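Local coordinates for protein aspartate-semialdehyde dehydrogenase (Cryptococcus neoformans var. neoformans JEC21, PDB 5CEF) that catalyses the NADPH-dependent reductive dephosphorylation of 4-phospho-L-aspartate to aspartate semialdehyde, the second step in making the aspartate family of amino acids, at residues A29-F34 / G291-P296; S133-I138 / Y151-A156; T220-G225 / K232-H237. All coordinates share one frame; numbering follows the deposited sequence.

Contact 1. Residues A29-F34 / G291-P296; sequences AAHPYF and GVPSAP
P32 and P293 mark the nearest approach of two irregular loops, with their CA atoms 7.9 Å apart and no hydrogen bond passing between the backbones. P293 sits at the second position of a type I beta turn running from V292 to A295, just after the Schellman motif at G291 that ends the preceding helix. Its ring is the main apolar surface here. P293 CB meets P32 CG at 4.1 Å, the two pyrrolidine rings crossing obliquely. P293 CG also lies 4.0 Å from Y33 CE2, the side chains crossing at about a right angle.

H31 completes the contact with its imidazole edge. Its CG is anti to the backbone N (chi1 -163°), and S294 OG lies near the ring plane, 4.1 Å from H31 CD2. H31 and S294 are linked through a third residue: H31 NE2 and S294 OG both hydrogen-bond to OE2 of E358, on helix 349-362. Within its own loop the imidazole is held by two backbone donors. F34 N reaches H31 ND1 at 3.1 Å and Y33 N reaches the same H31 ND1 at 3.3 Å, each from outside the ring plane. P32 CD and F34 CD2 lie over opposite faces near the rim, while H31 CE1 stands 3.7 Å above the centre of the Y33 ring.

ND1 accepts two N-H groups, so the proton of a neutral H31 is probably on NE2, where it would point at E358; the carboxylate would probably polarise the ring. The loop after helix 19-29, of the NAD-binding domain, thus meets the loop before strand 300-302, of the dimerisation domain, through proline packing and a shared carboxylate oxygen near the surface.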
loop_
_atom_site.group_PDB
_atom_site.type_symbol
_atom_site.label_atom_id
_atom_site.label_comp_id
_atom_site.label_asym_id
_atom_site.label_seq_id
_atom_site.Cartn_x
_atom_site.Cartn_y
_atom_site.Cartn_z
ATOM N N ALA A 29 8.017 9.621 31.525
ATOM C CA ALA A 29 9.228 10.434 31.668
ATOM C C ALA A 29 8.895 11.916 31.498
ATOM O O ALA A 29 9.421 12.751 32.216
ATOM C CB ALA A 29 10.260 10.022 30.651
ATOM N N ALA A 30 7.975 12.224 30.586
ATOM C CA ALA A 30 7.546 13.606 30.314
ATOM C C ALA A 30 6.440 14.130 31.256
ATOM O O ALA A 30 6.040 15.286 31.148
ATOM C CB ALA A 30 7.064 13.729 28.865
ATOM N N HIS A 31 5.980 13.296 32.183
ATOM C CA HIS A 31 4.799 13.597 32.962
ATOM C C HIS A 31 5.095 14.538 34.132
ATOM O O HIS A 31 6.110 14.409 34.836
ATOM C CB HIS A 31 4.168 12.277 33.472
ATOM C CG HIS A 31 2.756 12.417 33.941
ATOM N ND1 HIS A 31 2.435 12.728 35.236
ATOM C CD2 HIS A 31 1.582 12.302 33.281
ATOM C CE1 HIS A 31 1.127 12.817 35.362
ATOM N NE2 HIS A 31 0.581 12.549 34.191
ATOM N N PRO A 32 4.173 15.462 34.397
ATOM C CA PRO A 32 4.448 16.458 35.468
ATOM C C PRO A 32 4.528 15.947 36.908
ATOM O O PRO A 32 5.114 16.612 37.704
ATOM C CB PRO A 32 3.304 17.453 35.325
ATOM C CG PRO A 32 2.247 16.674 34.655
ATOM C CD PRO A 32 2.923 15.761 33.699
ATOM N N TYR A 33 3.931 14.810 37.244
ATOM C CA TYR A 33 4.069 14.262 38.602
ATOM C C TYR A 33 4.285 12.768 38.805
ATOM O O TYR A 33 4.675 12.362 39.890
ATOM C CB TYR A 33 2.882 14.705 39.449
ATOM C CG TYR A 33 1.504 14.284 39.013
ATOM C CD1 TYR A 33 1.018 12.988 39.281
ATOM C CD2 TYR A 33 0.611 15.206 38.501
ATOM C CE1 TYR A 33 -0.281 12.626 38.961
ATOM C CE2 TYR A 33 -0.701 14.850 38.199
ATOM C CZ TYR A 33 -1.145 13.569 38.422
ATOM O OH TYR A 33 -2.437 13.193 38.099
ATOM N N PHE A 34 3.933 11.943 37.827
ATOM C CA PHE A 34 4.165 10.493 37.914
ATOM C C PHE A 34 5.627 10.247 37.614
ATOM O O PHE A 34 6.144 10.742 36.586
ATOM C CB PHE A 34 3.340 9.743 36.871
ATOM C CG PHE A 34 1.899 9.558 37.222
ATOM C CD1 PHE A 34 1.517 9.127 38.482
ATOM C CD2 PHE A 34 0.925 9.718 36.259
ATOM C CE1 PHE A 34 0.184 8.923 38.802
ATOM C CE2 PHE A 34 -0.409 9.521 36.563
ATOM C CZ PHE A 34 -0.780 9.129 37.837
ATOM N N GLY A 291 -9.660 18.950 34.762
ATOM C CA GLY A 291 -8.419 19.497 34.289
ATOM C C GLY A 291 -7.198 18.597 34.464
ATOM O O GLY A 291 -6.098 19.108 34.623
ATOM N N VAL A 292 -7.350 17.272 34.412
ATOM C CA VAL A 292 -6.174 16.408 34.483
ATOM C C VAL A 292 -5.231 16.738 33.330
ATOM O O VAL A 292 -5.661 17.130 32.240
ATOM C CB VAL A 292 -6.480 14.890 34.532
ATOM C CG1 VAL A 292 -7.216 14.518 35.818
ATOM C CG2 VAL A 292 -7.243 14.420 33.303
ATOM N N PRO A 293 -3.925 16.625 33.587
ATOM C CA PRO A 293 -2.941 17.093 32.611
ATOM C C PRO A 293 -2.963 16.411 31.237
ATOM O O PRO A 293 -2.650 17.065 30.248
ATOM C CB PRO A 293 -1.597 16.838 33.273
ATOM C CG PRO A 293 -1.865 16.179 34.573
ATOM C CD PRO A 293 -3.339 16.129 34.834
ATOM N N SER A 294 -3.321 15.136 31.161
ATOM C CA SER A 294 -3.243 14.419 29.905
ATOM C C SER A 294 -4.557 14.433 29.114
ATOM O O SER A 294 -4.628 13.876 28.029
ATOM C CB SER A 294 -2.773 12.972 30.144
ATOM O OG SER A 294 -1.409 12.919 30.536
ATOM N N ALA A 295 -5.590 15.086 29.639
ATOM C CA ALA A 295 -6.883 15.197 28.942
ATOM C C ALA A 295 -6.796 16.223 27.839
ATOM O O ALA A 295 -6.110 17.224 27.990
ATOM C CB ALA A 295 -7.990 15.586 29.918
ATOM N N PRO A 296 -7.510 16.009 26.737
ATOM C CA PRO A 296 -7.454 16.967 25.666
ATOM C C PRO A 296 -8.373 18.174 25.931
ATOM O O PRO A 296 -9.368 18.068 26.666
ATOM C CB PRO A 296 -7.960 16.159 24.495
ATOM C CG PRO A 296 -9.020 15.310 25.100
ATOM C CD PRO A 296 -8.555 15.004 26.507
#

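Contact 2. Residues S133-I138 / Y151-A156; sequences SHLSII and YIVTNA
I138 N donates to L135 O at 2.9 Å, where the 3-10 segment 133-136 passes into helix 138-145, and the side chains of both residues meet the strand. No hydrogen bond crosses to 151-156; the contact is apolar and buried. I138 carries most of it, crossing the Y151 side chain at about a right angle. I138 CG2 lies over one face of the phenol ring, a CH-pi contact 3.9 Å from the centroid and 24° off the normal, displaced toward CD2 and CG. The other branch is bent back (chi2 -60°), which brings I138 CD1 to 3.5 Å from Y151 CD1, at the opposite half of the ring.

The same I138 CD1 also reaches V153 CG2 at 4.1 Å. L135 CD2 meets this V153 methyl as well, at 4.0 Å, the two side chains again about perpendicular. Y151 OH is hydrogen-bonded to Y111 OH of strand 109-112.

Strand 125-126, helix 138-145 and strand 151-155 form a beta-alpha-beta crossover of the Rossmann-type domain. The start of the helix packs on the strand through methyls and one ring, Q141 of the same helix adds a hydrogen bond to I152 N, and the one phenol hydroxyl is satisfied by a neighbouring strand.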
loop_
_atom_site.group_PDB
_atom_site.type_symbol
_atom_site.label_atom_id
_atom_site.label_comp_id
_atom_site.label_asym_id
_atom_site.label_seq_id
_atom_site.Cartn_x
_atom_site.Cartn_y
_atom_site.Cartn_z
ATOM N N SER A 133 -16.540 8.073 36.381
ATOM C CA SER A 133 -17.430 7.946 37.533
ATOM C C SER A 133 -17.462 6.515 38.080
ATOM O O SER A 133 -17.829 6.299 39.239
ATOM C CB SER A 133 -18.857 8.363 37.166
ATOM O OG SER A 133 -19.319 7.629 36.045
ATOM N N HIS A 134 -17.098 5.531 37.260
ATOM C CA HIS A 134 -17.164 4.149 37.726
ATOM C C HIS A 134 -16.120 3.834 38.786
ATOM O O HIS A 134 -16.152 2.755 39.402
ATOM C CB HIS A 134 -17.091 3.172 36.571
ATOM C CG HIS A 134 -18.314 3.177 35.716
ATOM N ND1 HIS A 134 -18.599 2.174 34.819
ATOM C CD2 HIS A 134 -19.328 4.068 35.622
ATOM C CE1 HIS A 134 -19.721 2.463 34.182
ATOM N NE2 HIS A 134 -20.182 3.609 34.649
ATOM N N LEU A 135 -15.198 4.769 39.018
ATOM C CA LEU A 135 -14.321 4.660 40.186
ATOM C C LEU A 135 -15.096 4.562 41.521
ATOM O O LEU A 135 -14.558 4.075 42.519
ATOM C CB LEU A 135 -13.333 5.829 40.219
ATOM C CG LEU A 135 -12.287 5.789 39.098
ATOM C CD1 LEU A 135 -11.510 7.084 39.062
ATOM C CD2 LEU A 135 -11.356 4.605 39.228
ATOM N N SER A 136 -16.361 4.978 41.533
ATOM C CA SER A 136 -17.179 4.895 42.743
ATOM C C SER A 136 -17.302 3.491 43.344
ATOM O O SER A 136 -17.592 3.367 44.532
ATOM C CB SER A 136 -18.579 5.435 42.480
ATOM O OG SER A 136 -19.329 4.497 41.752
ATOM N N ILE A 137 -17.043 2.447 42.554
ATOM C CA ILE A 137 -17.089 1.066 43.048
ATOM C C ILE A 137 -15.806 0.606 43.736
ATOM O O ILE A 137 -15.755 -0.507 44.258
ATOM C CB ILE A 137 -17.444 0.076 41.905
ATOM C CG1 ILE A 137 -18.083 -1.195 42.440
ATOM C CG2 ILE A 137 -16.229 -0.285 41.077
ATOM C CD1 ILE A 137 -18.514 -2.172 41.367
ATOM N N ILE A 138 -14.759 1.420 43.726
ATOM C CA ILE A 138 -13.447 0.957 44.222
ATOM C C ILE A 138 -13.423 0.618 45.725
ATOM O O ILE A 138 -12.853 -0.407 46.113
ATOM C CB ILE A 138 -12.328 1.970 43.867
ATOM C CG1 ILE A 138 -12.123 2.034 42.350
ATOM C CG2 ILE A 138 -11.017 1.573 44.511
ATOM C CD1 ILE A 138 -11.729 0.713 41.723
ATOM N N TYR A 151 -6.220 -2.099 44.276
ATOM C CA TYR A 151 -7.319 -2.444 43.392
ATOM C C TYR A 151 -6.844 -2.563 41.929
ATOM O O TYR A 151 -5.696 -2.231 41.594
ATOM C CB TYR A 151 -8.424 -1.413 43.489
ATOM C CG TYR A 151 -8.058 -0.047 42.933
ATOM C CD1 TYR A 151 -8.236 0.292 41.575
ATOM C CD2 TYR A 151 -7.558 0.931 43.780
ATOM C CE1 TYR A 151 -7.881 1.571 41.100
ATOM C CE2 TYR A 151 -7.227 2.194 43.330
ATOM C CZ TYR A 151 -7.392 2.513 42.009
ATOM O OH TYR A 151 -7.026 3.787 41.647
ATOM N N ILE A 152 -7.742 -3.063 41.084
ATOM C CA ILE A 152 -7.533 -3.134 39.652
ATOM C C ILE A 152 -8.587 -2.329 38.893
ATOM O O ILE A 152 -9.789 -2.399 39.203
ATOM C CB ILE A 152 -7.567 -4.597 39.151
ATOM C CG1 ILE A 152 -6.260 -5.280 39.503
ATOM C CG2 ILE A 152 -7.739 -4.649 37.653
ATOM C CD1 ILE A 152 -6.301 -6.791 39.395
ATOM N N VAL A 153 -8.111 -1.560 37.907
ATOM C CA VAL A 153 -8.957 -0.910 36.905
ATOM C C VAL A 153 -8.421 -1.294 35.570
ATOM O O VAL A 153 -7.202 -1.337 35.374
ATOM C CB VAL A 153 -8.899 0.617 37.002
ATOM C CG1 VAL A 153 -9.540 1.234 35.789
ATOM C CG2 VAL A 153 -9.599 1.094 38.249
ATOM N N THR A 154 -9.307 -1.625 34.646
ATOM C CA THR A 154 -8.880 -1.959 33.312
ATOM C C THR A 154 -9.256 -0.850 32.356
ATOM O O THR A 154 -10.302 -0.255 32.458
ATOM C CB THR A 154 -9.503 -3.250 32.789
ATOM O OG1 THR A 154 -10.927 -3.147 32.881
ATOM C CG2 THR A 154 -9.027 -4.421 33.580
ATOM N N ASN A 155 -8.330 -0.569 31.457
ATOM C CA ASN A 155 -8.448 0.390 30.404
ATOM C C ASN A 155 -9.047 -0.323 29.204
ATOM O O ASN A 155 -8.718 -1.479 28.989
ATOM C CB ASN A 155 -7.025 0.831 30.105
ATOM C CG ASN A 155 -6.963 1.890 29.055
ATOM O OD1 ASN A 155 -7.767 2.815 29.050
ATOM N ND2 ASN A 155 -6.054 1.716 28.106
ATOM N N ALA A 156 -9.960 0.295 28.461
ATOM C CA ALA A 156 -10.463 -0.352 27.244
ATOM C C ALA A 156 -9.515 -0.113 26.039
ATOM O O ALA A 156 -8.708 0.824 26.037
ATOM C CB ALA A 156 -11.840 0.152 26.898
#

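Contact 3. Residues T220-G225 / K232-H237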
loop_
_atom_site.group_PDB
_atom_site.type_symbol
_atom_site.label_atom_id
_atom_site.label_comp_id
_atom_site.label_asym_id
_atom_site.label_seq_id
_atom_site.Cartn_x
_atom_site.Cartn_y
_atom_site.Cartn_z
ATOM N N THR A 220 -19.410 -2.285 25.514
ATOM C CA THR A 220 -20.125 -1.030 25.307
ATOM C C THR A 220 -21.159 -0.809 26.412
ATOM O O THR A 220 -21.317 0.332 26.875
ATOM C CB THR A 220 -20.761 -1.016 23.924
ATOM O OG1 THR A 220 -19.720 -0.966 22.946
ATOM C CG2 THR A 220 -21.683 0.157 23.738
ATOM N N ASN A 221 -21.860 -1.885 26.834
ATOM C CA ASN A 221 -22.929 -1.760 27.849
ATOM C C ASN A 221 -22.398 -1.557 29.246
ATOM O O ASN A 221 -22.904 -0.727 30.016
ATOM C CB ASN A 221 -23.879 -2.943 27.789
ATOM C CG ASN A 221 -25.009 -2.740 26.762
ATOM O OD1 ASN A 221 -25.709 -1.718 26.765
ATOM N ND2 ASN A 221 -25.211 -3.701 25.937
ATOM N N LYS A 222 -21.291 -2.202 29.548
ATOM C CA LYS A 222 -20.587 -1.868 30.775
ATOM C C LYS A 222 -20.124 -0.409 30.838
ATOM O O LYS A 222 -20.385 0.297 31.809
ATOM C CB LYS A 222 -19.384 -2.785 30.975
ATOM C CG LYS A 222 -18.778 -2.585 32.356
ATOM C CD LYS A 222 -17.946 -3.764 32.777
ATOM C CE LYS A 222 -17.268 -3.486 34.110
ATOM N NZ LYS A 222 -16.372 -4.599 34.566
ATOM N N ILE A 223 -19.455 0.044 29.784
ATOM C CA ILE A 223 -18.870 1.392 29.757
ATOM C C ILE A 223 -19.907 2.514 29.723
ATOM O O ILE A 223 -19.700 3.567 30.340
ATOM C CB ILE A 223 -17.907 1.562 28.540
ATOM C CG1 ILE A 223 -16.722 0.634 28.710
ATOM C CG2 ILE A 223 -17.423 2.994 28.359
ATOM C CD1 ILE A 223 -15.971 0.356 27.427
ATOM N N LEU A 224 -20.973 2.343 28.958
ATOM C CA LEU A 224 -21.992 3.396 28.869
ATOM C C LEU A 224 -23.040 3.256 29.952
ATOM O O LEU A 224 -23.781 4.165 30.189
ATOM C CB LEU A 224 -22.665 3.361 27.530
ATOM C CG LEU A 224 -21.743 3.747 26.388
ATOM C CD1 LEU A 224 -22.446 3.553 25.055
ATOM C CD2 LEU A 224 -21.256 5.187 26.522
ATOM N N GLY A 225 -23.077 2.104 30.628
ATOM C CA GLY A 225 -23.895 1.930 31.808
ATOM C C GLY A 225 -23.389 2.729 33.009
ATOM O O GLY A 225 -22.509 3.615 32.890
ATOM N N LYS A 232 -21.927 -0.852 44.680
ATOM C CA LYS A 232 -21.407 -2.222 44.774
ATOM C C LYS A 232 -21.419 -3.011 43.454
ATOM O O LYS A 232 -20.895 -4.152 43.394
ATOM C CB LYS A 232 -22.206 -2.997 45.821
ATOM C CG LYS A 232 -22.359 -2.250 47.134
ATOM C CD LYS A 232 -22.974 -3.119 48.222
ATOM C CE LYS A 232 -22.926 -2.414 49.571
ATOM N NZ LYS A 232 -23.306 -3.341 50.664
ATOM N N ALA A 233 -22.017 -2.436 42.405
ATOM C CA ALA A 233 -22.173 -3.163 41.149
ATOM C C ALA A 233 -22.300 -2.273 39.930
ATOM O O ALA A 233 -22.624 -1.077 40.022
ATOM C CB ALA A 233 -23.391 -4.093 41.234
ATOM N N PHE A 234 -22.067 -2.893 38.781
ATOM C CA PHE A 234 -22.301 -2.252 37.490
ATOM C C PHE A 234 -23.677 -2.671 37.027
ATOM O O PHE A 234 -24.009 -3.842 37.127
ATOM C CB PHE A 234 -21.238 -2.697 36.481
ATOM C CG PHE A 234 -19.823 -2.430 36.939
ATOM C CD1 PHE A 234 -19.326 -1.152 36.955
ATOM C CD2 PHE A 234 -19.009 -3.466 37.352
ATOM C CE1 PHE A 234 -18.043 -0.899 37.382
ATOM C CE2 PHE A 234 -17.728 -3.229 37.787
ATOM C CZ PHE A 234 -17.243 -1.944 37.801
ATOM N N ASP A 235 -24.480 -1.722 36.523
ATOM C CA ASP A 235 -25.810 -2.064 36.005
ATOM C C ASP A 235 -25.771 -2.562 34.564
ATOM O O ASP A 235 -26.746 -3.111 34.081
ATOM C CB ASP A 235 -26.794 -0.900 36.169
ATOM C CG ASP A 235 -26.362 0.364 35.419
ATOM O OD1 ASP A 235 -25.749 0.243 34.331
ATOM O OD2 ASP A 235 -26.670 1.488 35.909
ATOM N N LEU A 236 -24.628 -2.408 33.886
ATOM C CA LEU A 236 -24.450 -2.879 32.524
ATOM C C LEU A 236 -25.528 -2.344 31.590
ATOM O O LEU A 236 -25.936 -3.019 30.637
ATOM C CB LEU A 236 -24.399 -4.416 32.433
ATOM C CG LEU A 236 -23.407 -5.113 33.363
ATOM C CD1 LEU A 236 -23.341 -6.628 33.081
ATOM C CD2 LEU A 236 -22.012 -4.503 33.235
ATOM N N HIS A 237 -25.955 -1.114 31.865
ATOM C CA HIS A 237 -26.957 -0.420 31.050
ATOM C C HIS A 237 -28.331 -1.147 31.055
ATOM O O HIS A 237 -29.175 -0.891 30.192
ATOM C CB HIS A 237 -26.411 -0.269 29.626
ATOM C CG HIS A 237 -26.968 0.885 28.866
ATOM N ND1 HIS A 237 -28.259 0.908 28.394
ATOM C CD2 HIS A 237 -26.390 2.038 28.450
ATOM C CE1 HIS A 237 -28.454 2.035 27.731
ATOM N NE2 HIS A 237 -27.333 2.736 27.745
HETATM O O HOH W 1 -22.330 -0.623 33.806
#
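Aromatic contacts join K222 to F234. The lysine chain is fully extended beyond CG, and K222 CE makes a CH-pi contact over the centre of one face of F234, 3.7 Å from the ring centroid. K222 NZ follows off-centre at 4.3 Å from the same F234 centroid, a cation-pi contact, and hydrogen-bonds onward to R118 O and C123 O. Van der Waals contacts are added by L236 CD2, 3.9 Å from K222 CG, and by L224 CB at 4.1 Å from H237 CD2.

The polar link across the segments is a water that donates to K222 O and accepts from L236 N, each at 2.9 Å. D235 OD1 receives H237 N at 2.8 Å, an Asx turn. The same D235 OD1 lies 3.6 Å from G225 CA, at the first residue past the helix. N221 OD1 rests beside H237 CB and is bonded to I242 N, while E171 and K240 O hold the H237 ring at NE2 and ND1.

The loop leading to strand 243-250 thus folds back over the C-terminal turn of helix 212-224, whose L224 packs on helix 158-174 and whose I223 and K222 touch strand 125-126.

In the fold
Contact 2 lies in the core and is apolar, a buried contact within a beta-alpha-beta crossover of the parallel NAD-binding sheet. Contact 1 is a surface meeting of loops of the two domains, built on prolines and a shared acid, and contact 3, partly buried, mixes cation-pi, water and turn hydrogen bonds. Contacts 2 and 3 touch, with centres about 12 Å apart: H134 NE2 probably hydrogen-bonds G225 O, and I137 CD1 packs on the backbone of K232 and A233. Contact 1 touches neither, its nearest atoms being about 9 Å from contact 2 and about 15 Å from contact 3. Helix 349-362 is common to contacts 1 and 2, offering E358 to the former and A360 to Y151.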